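Local atomic coordinates of sulfoquinovosidase (PDB entry 5OHT), a protein that hydrolyses sulfoquinovosyl diacylglycerides and simple sulfoquinovosides, releasing sulfoquinovose for sulfoglycolysis in Escherichia coli. Residues A287-G292 with S310-Q315; W304-N309 with P336-D341; W626-P631 with V649-P654. All coordinates share one frame; numbering follows the deposited sequence.

Contact 1 of 3, residues A287-G292 with S310-Q315; sequences AQDWSG and SENYPQ. With 9VH ([(3~{S},4~{R},5~{R})-4,5-bis(oxidanyl)piperidin-3-yl]methanesulfonic acid), chain D.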
loop_
_atom_site.group_PDB
_atom_site.type_symbol
_atom_site.label_atom_id
_atom_site.label_comp_id
_atom_site.label_asym_id
_atom_site.label_seq_id
_atom_site.Cartn_x
_atom_site.Cartn_y
_atom_site.Cartn_z
ATOM N N ALA A 287 -10.652 18.547 3.048
ATOM C CA ALA A 287 -12.071 18.693 2.634
ATOM C C ALA A 287 -12.255 18.075 1.261
ATOM O O ALA A 287 -12.060 18.739 0.243
ATOM C CB ALA A 287 -12.501 20.159 2.598
ATOM N N GLN A 288 -12.686 16.809 1.256
ATOM C CA GLN A 288 -12.763 16.051 -0.024
ATOM C C GLN A 288 -13.863 16.621 -0.964
ATOM O O GLN A 288 -13.809 16.437 -2.188
ATOM C CB GLN A 288 -12.991 14.570 0.227
ATOM C CG GLN A 288 -14.254 14.137 0.938
ATOM C CD GLN A 288 -14.483 12.615 0.886
ATOM O OE1 GLN A 288 -13.557 11.857 0.618
ATOM N NE2 GLN A 288 -15.719 12.171 1.198
ATOM N N ASP A 289 -14.850 17.307 -0.378
ATOM C CA ASP A 289 -15.950 17.950 -1.110
ATOM C C ASP A 289 -15.633 19.364 -1.616
ATOM O O ASP A 289 -16.559 20.107 -1.974
ATOM C CB ASP A 289 -17.261 17.916 -0.264
ATOM C CG ASP A 289 -17.244 18.860 0.952
ATOM O OD1 ASP A 289 -16.161 19.175 1.482
ATOM O OD2 ASP A 289 -18.370 19.220 1.470
ATOM N N TRP A 290 -14.351 19.732 -1.729
ATOM C CA TRP A 290 -13.938 20.977 -2.346
ATOM C C TRP A 290 -14.533 21.193 -3.767
ATOM O O TRP A 290 -14.635 22.348 -4.239
ATOM C CB TRP A 290 -12.417 21.086 -2.403
ATOM C CG TRP A 290 -11.817 20.221 -3.507
ATOM C CD1 TRP A 290 -11.834 18.877 -3.561
ATOM C CD2 TRP A 290 -11.148 20.667 -4.698
ATOM N NE1 TRP A 290 -11.254 18.449 -4.743
ATOM C CE2 TRP A 290 -10.800 19.515 -5.443
ATOM C CE3 TRP A 290 -10.825 21.933 -5.225
ATOM C CZ2 TRP A 290 -10.158 19.577 -6.699
ATOM C CZ3 TRP A 290 -10.179 22.009 -6.476
ATOM C CH2 TRP A 290 -9.863 20.806 -7.212
ATOM N N SER A 291 -14.877 20.087 -4.449
ATOM C CA SER A 291 -15.405 20.108 -5.823
ATOM C C SER A 291 -16.880 19.881 -5.881
ATOM O O SER A 291 -17.442 19.739 -6.976
ATOM C CB SER A 291 -14.681 19.049 -6.688
ATOM O OG SER A 291 -14.759 17.782 -6.089
ATOM N N GLY A 292 -17.540 19.822 -4.729
ATOM C CA GLY A 292 -18.959 19.433 -4.668
ATOM C C GLY A 292 -19.182 18.028 -4.172
ATOM O O GLY A 292 -18.216 17.265 -3.988
ATOM N N SER A 310 -17.314 27.001 -5.985
ATOM C CA SER A 310 -17.463 28.269 -5.214
ATOM C C SER A 310 -18.816 28.423 -4.554
ATOM O O SER A 310 -18.915 29.262 -3.659
ATOM C CB SER A 310 -17.217 29.496 -6.112
ATOM O OG SER A 310 -15.866 29.804 -6.119
ATOM N N GLU A 311 -19.829 27.614 -4.936
ATOM C CA GLU A 311 -21.100 27.520 -4.224
ATOM C C GLU A 311 -20.955 26.787 -2.858
ATOM O O GLU A 311 -21.538 27.220 -1.864
ATOM C CB GLU A 311 -22.206 26.794 -5.033
ATOM C CG GLU A 311 -22.613 27.333 -6.389
ATOM C CD GLU A 311 -24.033 26.923 -6.768
ATOM O OE1 GLU A 311 -24.993 27.474 -6.181
ATOM O OE2 GLU A 311 -24.224 26.069 -7.655
ATOM N N ASN A 312 -20.181 25.689 -2.807
ATOM C CA ASN A 312 -19.987 24.908 -1.567
ATOM C C ASN A 312 -18.887 25.567 -0.749
ATOM O O ASN A 312 -19.013 25.662 0.495
ATOM C CB ASN A 312 -19.642 23.394 -1.941
ATOM C CG ASN A 312 -19.823 22.398 -0.780
ATOM O OD1 ASN A 312 -20.514 22.669 0.187
ATOM N ND2 ASN A 312 -19.237 21.187 -0.921
ATOM N N TYR A 313 -17.803 25.984 -1.404
ATOM C CA TYR A 313 -16.623 26.636 -0.793
ATOM C C TYR A 313 -16.390 28.124 -1.241
ATOM O O TYR A 313 -15.334 28.498 -1.886
ATOM C CB TYR A 313 -15.327 25.758 -0.989
ATOM C CG TYR A 313 -15.408 24.590 -0.051
ATOM C CD1 TYR A 313 -16.083 23.408 -0.418
ATOM C CD2 TYR A 313 -14.827 24.652 1.207
ATOM C CE1 TYR A 313 -16.206 22.324 0.497
ATOM C CE2 TYR A 313 -14.955 23.597 2.134
ATOM C CZ TYR A 313 -15.632 22.439 1.785
ATOM O OH TYR A 313 -15.806 21.426 2.740
ATOM N N PRO A 314 -17.340 29.019 -0.877
ATOM C CA PRO A 314 -17.087 30.479 -1.175
ATOM C C PRO A 314 -15.789 31.032 -0.564
ATOM O O PRO A 314 -15.452 30.682 0.572
ATOM C CB PRO A 314 -18.343 31.203 -0.571
ATOM C CG PRO A 314 -18.970 30.218 0.383
ATOM C CD PRO A 314 -18.621 28.796 -0.178
ATOM N N GLN A 315 -15.049 31.835 -1.331
ATOM C CA GLN A 315 -13.828 32.554 -0.898
ATOM C C GLN A 315 -12.685 31.593 -0.444
ATOM O O GLN A 315 -11.775 32.004 0.274
ATOM C CB GLN A 315 -14.189 33.604 0.199
ATOM C CG GLN A 315 -15.014 34.797 -0.333
ATOM C CD GLN A 315 -14.133 35.652 -1.181
ATOM O OE1 GLN A 315 -13.024 35.948 -0.758
ATOM N NE2 GLN A 315 -14.574 36.027 -2.419
HETATM O O1 9VH D . -17.001 8.518 -2.153
HETATM S S1 9VH D . -15.928 8.948 -2.987
HETATM O O2 9VH D . -16.047 10.109 -3.790
HETATM O O3 9VH D . -15.571 7.858 -3.952
HETATM C C1 9VH D . -14.465 9.213 -2.003
HETATM C C2 9VH D . -14.081 8.102 -1.007
HETATM C C3 9VH D . -13.696 6.800 -1.693
HETATM N N1 9VH D . -12.281 6.379 -1.673
HETATM C C4 9VH D . -11.714 6.336 -0.316
HETATM C C5 9VH D . -12.391 7.274 0.690
HETATM O O4 9VH D . -11.468 7.702 1.671
HETATM C C6 9VH D . -13.010 8.501 0.022
HETATM O O5 9VH D . -13.616 9.297 1.043
#

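Contact 2 of 3, residues W304-N309 with P336-D341; sequences WNWKWN and PYVASD. With 9VH ([(3~{S},4~{R},5~{R})-4,5-bis(oxidanyl)piperidin-3-yl]methanesulfonic acid), chain D.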
loop_
_atom_site.group_PDB
_atom_site.type_symbol
_atom_site.label_atom_id
_atom_site.label_comp_id
_atom_site.label_asym_id
_atom_site.label_seq_id
_atom_site.Cartn_x
_atom_site.Cartn_y
_atom_site.Cartn_z
ATOM N N TRP A 304 -17.157 14.036 -8.896
ATOM C CA TRP A 304 -15.873 13.793 -9.588
ATOM C C TRP A 304 -15.698 14.707 -10.799
ATOM O O TRP A 304 -15.696 14.236 -11.960
ATOM C CB TRP A 304 -15.735 12.308 -10.010
ATOM C CG TRP A 304 -15.698 11.283 -8.837
ATOM C CD1 TRP A 304 -15.849 11.533 -7.490
ATOM C CD2 TRP A 304 -15.504 9.866 -8.965
ATOM N NE1 TRP A 304 -15.727 10.355 -6.778
ATOM C CE2 TRP A 304 -15.536 9.313 -7.659
ATOM C CE3 TRP A 304 -15.297 9.006 -10.063
ATOM C CZ2 TRP A 304 -15.353 7.963 -7.430
ATOM C CZ3 TRP A 304 -15.140 7.630 -9.829
ATOM C CH2 TRP A 304 -15.178 7.127 -8.519
ATOM N N ASN A 305 -15.513 16.019 -10.532
ATOM C CA ASN A 305 -15.095 16.987 -11.542
ATOM C C ASN A 305 -14.114 17.934 -10.875
ATOM O O ASN A 305 -14.485 18.632 -9.941
ATOM C CB ASN A 305 -16.336 17.738 -12.084
ATOM C CG ASN A 305 -16.018 18.512 -13.361
ATOM O OD1 ASN A 305 -15.684 17.919 -14.374
ATOM N ND2 ASN A 305 -16.113 19.830 -13.297
ATOM N N TRP A 306 -12.850 17.921 -11.295
ATOM C CA TRP A 306 -11.737 18.433 -10.481
ATOM C C TRP A 306 -11.481 19.941 -10.621
ATOM O O TRP A 306 -10.427 20.403 -11.108
ATOM C CB TRP A 306 -10.448 17.577 -10.678
ATOM C CG TRP A 306 -10.811 16.100 -10.736
ATOM C CD1 TRP A 306 -10.618 15.262 -11.790
ATOM C CD2 TRP A 306 -11.489 15.337 -9.740
ATOM N NE1 TRP A 306 -11.101 14.011 -11.504
ATOM C CE2 TRP A 306 -11.660 14.025 -10.260
ATOM C CE3 TRP A 306 -11.968 15.621 -8.467
ATOM C CZ2 TRP A 306 -12.243 13.007 -9.542
ATOM C CZ3 TRP A 306 -12.574 14.609 -7.759
ATOM C CH2 TRP A 306 -12.668 13.300 -8.282
ATOM N N LYS A 307 -12.508 20.683 -10.205
ATOM C CA LYS A 307 -12.519 22.138 -10.216
ATOM C C LYS A 307 -13.158 22.601 -8.894
ATOM O O LYS A 307 -14.180 22.067 -8.485
ATOM C CB LYS A 307 -13.372 22.633 -11.386
ATOM C CG LYS A 307 -12.714 22.453 -12.722
ATOM C CD LYS A 307 -13.690 22.598 -13.889
ATOM C CE LYS A 307 -12.972 22.509 -15.245
ATOM N NZ LYS A 307 -13.930 22.020 -16.263
ATOM N N TRP A 308 -12.572 23.643 -8.288
ATOM C CA TRP A 308 -13.120 24.240 -7.068
ATOM C C TRP A 308 -14.569 24.717 -7.274
ATOM O O TRP A 308 -14.893 25.408 -8.250
ATOM C CB TRP A 308 -12.168 25.378 -6.604
ATOM C CG TRP A 308 -12.765 26.421 -5.684
ATOM C CD1 TRP A 308 -13.646 26.258 -4.636
ATOM C CD2 TRP A 308 -12.417 27.803 -5.709
ATOM N NE1 TRP A 308 -13.943 27.519 -4.055
ATOM C CE2 TRP A 308 -13.189 28.465 -4.700
ATOM C CE3 TRP A 308 -11.586 28.577 -6.552
ATOM C CZ2 TRP A 308 -13.144 29.865 -4.517
ATOM C CZ3 TRP A 308 -11.528 29.998 -6.336
ATOM C CH2 TRP A 308 -12.298 30.596 -5.329
ATOM N N ASN A 309 -15.459 24.280 -6.425
ATOM C CA ASN A 309 -16.855 24.676 -6.453
ATOM C C ASN A 309 -17.082 25.821 -5.437
ATOM O O ASN A 309 -17.113 25.613 -4.208
ATOM C CB ASN A 309 -17.712 23.463 -6.163
ATOM C CG ASN A 309 -19.198 23.730 -6.275
ATOM O OD1 ASN A 309 -19.697 24.692 -5.746
ATOM N ND2 ASN A 309 -19.931 22.791 -6.857
ATOM N N PRO A 336 -8.197 9.508 -10.929
ATOM C CA PRO A 336 -7.924 9.569 -12.386
ATOM C C PRO A 336 -9.116 9.276 -13.307
ATOM O O PRO A 336 -8.929 8.907 -14.515
ATOM C CB PRO A 336 -6.802 8.538 -12.539
ATOM C CG PRO A 336 -7.136 7.508 -11.567
ATOM C CD PRO A 336 -7.834 8.189 -10.393
ATOM N N TYR A 337 -10.335 9.358 -12.758
ATOM C CA TYR A 337 -11.577 9.214 -13.513
ATOM C C TYR A 337 -12.389 10.550 -13.483
ATOM O O TYR A 337 -12.102 11.461 -12.675
ATOM C CB TYR A 337 -12.425 8.046 -12.950
ATOM C CG TYR A 337 -11.589 6.829 -12.485
ATOM C CD1 TYR A 337 -10.643 6.241 -13.351
ATOM C CD2 TYR A 337 -11.765 6.266 -11.226
ATOM C CE1 TYR A 337 -9.852 5.156 -12.956
ATOM C CE2 TYR A 337 -10.997 5.152 -10.825
ATOM C CZ TYR A 337 -10.040 4.613 -11.688
ATOM O OH TYR A 337 -9.268 3.503 -11.320
ATOM N N VAL A 338 -13.387 10.652 -14.364
ATOM C CA VAL A 338 -14.106 11.939 -14.572
ATOM C C VAL A 338 -15.597 11.633 -14.769
ATOM O O VAL A 338 -15.964 10.913 -15.712
ATOM C CB VAL A 338 -13.498 12.785 -15.687
ATOM C CG1 VAL A 338 -12.197 13.454 -15.219
ATOM C CG2 VAL A 338 -13.227 11.977 -16.955
ATOM N N ALA A 339 -16.455 12.140 -13.862
ATOM C CA ALA A 339 -17.909 11.886 -13.933
ATOM C C ALA A 339 -18.488 12.288 -15.360
ATOM O O ALA A 339 -18.144 13.353 -15.894
ATOM C CB ALA A 339 -18.676 12.637 -12.862
ATOM N N SER A 340 -19.325 11.411 -15.912
ATOM C CA SER A 340 -19.794 11.512 -17.291
ATOM C C SER A 340 -20.768 12.687 -17.501
ATOM O O SER A 340 -20.912 13.131 -18.639
ATOM C CB SER A 340 -20.472 10.193 -17.742
ATOM O OG SER A 340 -21.660 9.953 -16.966
ATOM N N ASP A 341 -21.408 13.161 -16.426
ATOM C CA ASP A 341 -22.347 14.268 -16.460
ATOM C C ASP A 341 -21.710 15.631 -16.205
ATOM O O ASP A 341 -22.431 16.549 -15.883
ATOM C CB ASP A 341 -23.553 14.022 -15.492
ATOM C CG ASP A 341 -23.130 13.689 -14.040
ATOM O OD1 ASP A 341 -21.917 13.547 -13.734
ATOM O OD2 ASP A 341 -24.026 13.501 -13.187
HETATM O O1 9VH D . -17.001 8.518 -2.153
HETATM S S1 9VH D . -15.928 8.948 -2.987
HETATM O O2 9VH D . -16.047 10.109 -3.790
HETATM O O3 9VH D . -15.571 7.858 -3.952
HETATM C C1 9VH D . -14.465 9.213 -2.003
HETATM C C2 9VH D . -14.081 8.102 -1.007
HETATM C C3 9VH D . -13.696 6.800 -1.693
HETATM N N1 9VH D . -12.281 6.379 -1.673
HETATM C C4 9VH D . -11.714 6.336 -0.316
HETATM C C5 9VH D . -12.391 7.274 0.690
HETATM O O4 9VH D . -11.468 7.702 1.671
HETATM C C6 9VH D . -13.010 8.501 0.022
HETATM O O5 9VH D . -13.616 9.297 1.043
HETATM O O HOH W 1 -16.115 15.268 -15.542
#

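Contact 3 of 3, residues W626-P631 with V649-P654; sequences WTLYLP and VTVNAP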
loop_
_atom_site.group_PDB
_atom_site.type_symbol
_atom_site.label_atom_id
_atom_site.label_comp_id
_atom_site.label_asym_id
_atom_site.label_seq_id
_atom_site.Cartn_x
_atom_site.Cartn_y
_atom_site.Cartn_z
ATOM N N TRP A 626 -3.410 -5.195 28.027
ATOM C CA TRP A 626 -2.968 -5.698 26.733
ATOM C C TRP A 626 -1.711 -6.533 26.923
ATOM O O TRP A 626 -0.805 -6.097 27.657
ATOM C CB TRP A 626 -2.675 -4.494 25.817
ATOM C CG TRP A 626 -2.576 -4.887 24.333
ATOM C CD1 TRP A 626 -1.480 -4.870 23.560
ATOM C CD2 TRP A 626 -3.649 -5.367 23.515
ATOM N NE1 TRP A 626 -1.776 -5.330 22.289
ATOM C CE2 TRP A 626 -3.115 -5.619 22.238
ATOM C CE3 TRP A 626 -5.019 -5.594 23.738
ATOM C CZ2 TRP A 626 -3.893 -6.123 21.179
ATOM C CZ3 TRP A 626 -5.801 -6.074 22.647
ATOM C CH2 TRP A 626 -5.202 -6.337 21.401
ATOM N N THR A 627 -1.635 -7.708 26.257
ATOM C CA THR A 627 -0.475 -8.578 26.307
ATOM C C THR A 627 0.325 -8.483 24.992
ATOM O O THR A 627 -0.264 -8.399 23.906
ATOM C CB THR A 627 -0.967 -10.048 26.513
ATOM O OG1 THR A 627 -1.657 -10.131 27.785
ATOM C CG2 THR A 627 0.227 -11.044 26.499
ATOM N N LEU A 628 1.654 -8.468 25.072
ATOM C CA LEU A 628 2.537 -8.285 23.902
ATOM C C LEU A 628 3.878 -8.947 24.158
ATOM O O LEU A 628 4.095 -9.521 25.245
ATOM C CB LEU A 628 2.712 -6.790 23.574
ATOM C CG LEU A 628 3.274 -5.965 24.760
ATOM C CD1 LEU A 628 4.560 -5.373 24.313
ATOM C CD2 LEU A 628 2.324 -4.995 25.403
ATOM N N TYR A 629 4.756 -8.904 23.165
ATOM C CA TYR A 629 6.093 -9.495 23.263
ATOM C C TYR A 629 7.179 -8.443 23.180
ATOM O O TYR A 629 7.174 -7.581 22.277
ATOM C CB TYR A 629 6.293 -10.537 22.177
ATOM C CG TYR A 629 7.653 -11.164 22.218
ATOM C CD1 TYR A 629 7.968 -12.172 23.164
ATOM C CD2 TYR A 629 8.630 -10.773 21.318
ATOM C CE1 TYR A 629 9.260 -12.752 23.197
ATOM C CE2 TYR A 629 9.912 -11.332 21.340
ATOM C CZ TYR A 629 10.217 -12.326 22.310
ATOM O OH TYR A 629 11.460 -12.834 22.295
ATOM N N LEU A 630 8.128 -8.473 24.137
ATOM C CA LEU A 630 9.336 -7.631 24.096
ATOM C C LEU A 630 10.530 -8.485 23.728
ATOM O O LEU A 630 10.767 -9.488 24.368
ATOM C CB LEU A 630 9.564 -6.903 25.410
ATOM C CG LEU A 630 8.479 -5.949 25.891
ATOM C CD1 LEU A 630 8.742 -5.417 27.289
ATOM C CD2 LEU A 630 8.367 -4.757 24.967
ATOM N N PRO A 631 11.307 -8.086 22.707
ATOM C CA PRO A 631 12.575 -8.748 22.487
ATOM C C PRO A 631 13.549 -8.302 23.548
ATOM O O PRO A 631 13.257 -7.382 24.307
ATOM C CB PRO A 631 12.984 -8.235 21.116
ATOM C CG PRO A 631 12.410 -6.842 21.042
ATOM C CD PRO A 631 11.180 -6.854 21.877
ATOM N N VAL A 649 4.747 -9.945 28.047
ATOM C CA VAL A 649 4.357 -9.070 29.142
ATOM C C VAL A 649 2.914 -8.614 29.001
ATOM O O VAL A 649 2.371 -8.587 27.853
ATOM C CB VAL A 649 5.323 -7.872 29.295
ATOM C CG1 VAL A 649 6.799 -8.290 29.427
ATOM C CG2 VAL A 649 5.198 -6.861 28.160
ATOM N N THR A 650 2.302 -8.238 30.134
ATOM C CA THR A 650 0.972 -7.639 30.151
ATOM C C THR A 650 1.060 -6.265 30.858
ATOM O O THR A 650 1.698 -6.155 31.932
ATOM C CB THR A 650 -0.070 -8.556 30.803
ATOM O OG1 THR A 650 -0.186 -9.762 30.044
ATOM C CG2 THR A 650 -1.465 -7.912 30.816
ATOM N N VAL A 651 0.461 -5.203 30.265
ATOM C CA VAL A 651 0.430 -3.882 30.876
ATOM C C VAL A 651 -1.007 -3.333 30.916
ATOM O O VAL A 651 -1.872 -3.698 30.088
ATOM C CB VAL A 651 1.349 -2.848 30.181
ATOM C CG1 VAL A 651 2.820 -3.134 30.447
ATOM C CG2 VAL A 651 1.033 -2.701 28.682
ATOM N N ASN A 652 -1.266 -2.509 31.920
ATOM C CA ASN A 652 -2.511 -1.704 31.967
ATOM C C ASN A 652 -2.577 -0.794 30.715
ATOM O O ASN A 652 -1.567 -0.211 30.340
ATOM C CB ASN A 652 -2.495 -0.792 33.197
ATOM C CG ASN A 652 -2.607 -1.580 34.503
ATOM O OD1 ASN A 652 -3.285 -2.626 34.566
ATOM N ND2 ASN A 652 -1.971 -1.064 35.562
ATOM N N ALA A 653 -3.752 -0.634 30.140
ATOM C CA ALA A 653 -3.859 0.075 28.857
ATOM C C ALA A 653 -5.200 0.766 28.728
ATOM O O ALA A 653 -5.983 0.426 27.826
ATOM C CB ALA A 653 -3.600 -0.895 27.674
ATOM N N PRO A 654 -5.460 1.746 29.619
ATOM C CA PRO A 654 -6.662 2.539 29.452
ATOM C C PRO A 654 -6.477 3.472 28.227
ATOM O O PRO A 654 -5.351 3.709 27.778
ATOM C CB PRO A 654 -6.716 3.361 30.752
ATOM C CG PRO A 654 -5.279 3.537 31.133
ATOM C CD PRO A 654 -4.687 2.188 30.805
#

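Contact 1 of 3, residues A287-G292 with S310-Q315
Asp289 holds two neighbouring side chains of the 310-315 turn, Tyr313 and Asn312, and its polar bonds carry the contact. The phenol OH of Tyr313 donates to Asp289 OD1 at 2.6 Å, meeting the oxygen on its syn side and 28° out of the carboxylate plane. The carboxylate stands nearly square to the ring and lies at its edge. Asn312 ND2 reaches both Asp289 O, at 3.1 Å, and Asp289 OD2, at 3.2 Å; both bonds are weak and bent, and the amide plane is again almost perpendicular to the carboxylate. Asp289 CG sits between its own backbone N and carbonyl carbon (chi1 71°), which turns the carboxylate toward these partners. OD2 also accepts from Gly263 N, and Asp289 O takes the backbone N of Gly292 as well.

The apolar part is smaller. Ala287 CB packs 4.0 Å from Tyr313 CZ, and the Tyr313 CD1 corner lies 3.8 Å from Trp290 CA, while the Trp290 indole turns inward to bond Tyr333 O. Replacing Tyr313 by a phenylalanine would probably leave the buried Asp289 OD1 without its short bond, the carboxylate then being held through OD2 by Gly263 N and, weakly, by Asn312.

Gln288, next in the chain, faces the ligand site: its OE1 accepts from O5 of the bound iminosugar sulfonate at 2.6 Å, while Gln288 NE2 is hydrogen-bonded to Gln262 OE1. The arrangement is that of a TIM-barrel active-site rim in glycoside hydrolase family 31, where the loop following strand 282-286 carries a sugar-binding residue and is joined through Asp289 to the loop that leads into helix 316-325.

Contact 2 of 3, residues W304-N309 with P336-D341
The backbone N of Ala339 donates to Trp304 O at 2.9 Å, a nearly straight bond (162°) lying in the carbonyl plane. A second bond comes from a side chain: the indole NE1 of Trp306 meets Tyr337 O at 3.0 Å, close to the ring plane and nearly along the C=O axis. Trp306 is the centre of an inverse gamma turn, and with CG anti to its carbonyl carbon (chi1 -41°) the indole swings back to strand 337-339. There Val338 CG1 touches the pyrrole part, 3.9 Å from NE1.

The pairing probably helps to set one wall of the sulfonate pocket in the family 31 barrel: Trp304 NE1 points straight at O2 of the bound inhibitor, 3.0 Å away at 175°, with the oxygen in the indole plane. Arg301 and the backbone N of Val302 add further bonds to the ligand.

Behind that polar edge, Trp304 runs alongside Tyr337, pointing the same way, and its CZ3 comes to the edge of the tyrosine ring, 3.9 Å from CD2. Trp304 CB rests 4.1 Å from Ala339 CB, while Phe367, Phe370 and Phe406 meet the indole edge-to-face. A water donating to both Asn305 OD1 and Ala339 O bridges the outer end.

Contact 3 of 3, residues W626-P631 with V649-P654
Val649 packs against two leucines of the partner strand, and its branches divide the work. CB stands on the same side of the ribbon as Leu628 and Val651. From it CG1, anti to the carbonyl carbon, reaches Leu630 CD1 at 4.1 Å. CG2 touches both leucines: it is 4.0 Å from Leu628 CG, with Leu628 CD1 little farther off, and 3.9 Å from Leu630 CD1. The Leu630 side chain meets the valine at about a right angle, whereas that of Leu628 passes it at a slant. Beyond Val649, Leu628 CD2 approaches Val651 CG2, and Phe644 and Phe661 continue this apolar layer. Farther along, Trp626 CB touches Ala653 CB before the indole turns off to meet His619 edge-to-face.

On the other side of the ribbon, Thr627 and Thr650 form a non-hydrogen-bonded pair whose CA atoms come within 4.2 Å. Their hydroxyls bond to each other, OG1 to OG1 at 2.7 Å, and either could be the donor. The same chi1 of -62° in both threonines brings the two hydroxyls together across the pair. This side is exposed.

The backbone ladder flanks the threonines. Leu628 and Val649 exchange two bonds, N to O each way, as do Trp626 and Val651. CA-H contacts fill the interval, among them Thr627 CA to Val649 O at 3.2 Å. Strands 626-630 and 649-652 run antiparallel with a marked twist, 138° between their directions. They make a two-stranded antiparallel ribbon in the C-terminal beta domain of family 31, one side packed on the domain's larger sheet and the other toward solvent.

Overall arrangement
Coming from the N terminus, the chain leaves barrel strand 282-286 into 287-292, passes through strands 293-296 and 299-302, and lays down 304-309 and then 310-315. Contact 1 closes this excursion. Helix 316-325 and strand 329-334 follow before 336-341 returns to 304-309 in contact 2, so the two loops cross rather than nest. They touch directly, through Trp308 NE1 to Tyr313 O and the backbone of Trp290 and Asn309, and both reach the same ligand. Contact 3 comes later, in series, closing an excursion through strands 635-637 and 643-644 of the neighbouring sheet in the C-terminal domain; its centre lies about 45 Å from that of contact 1 and 48 Å from that of contact 2.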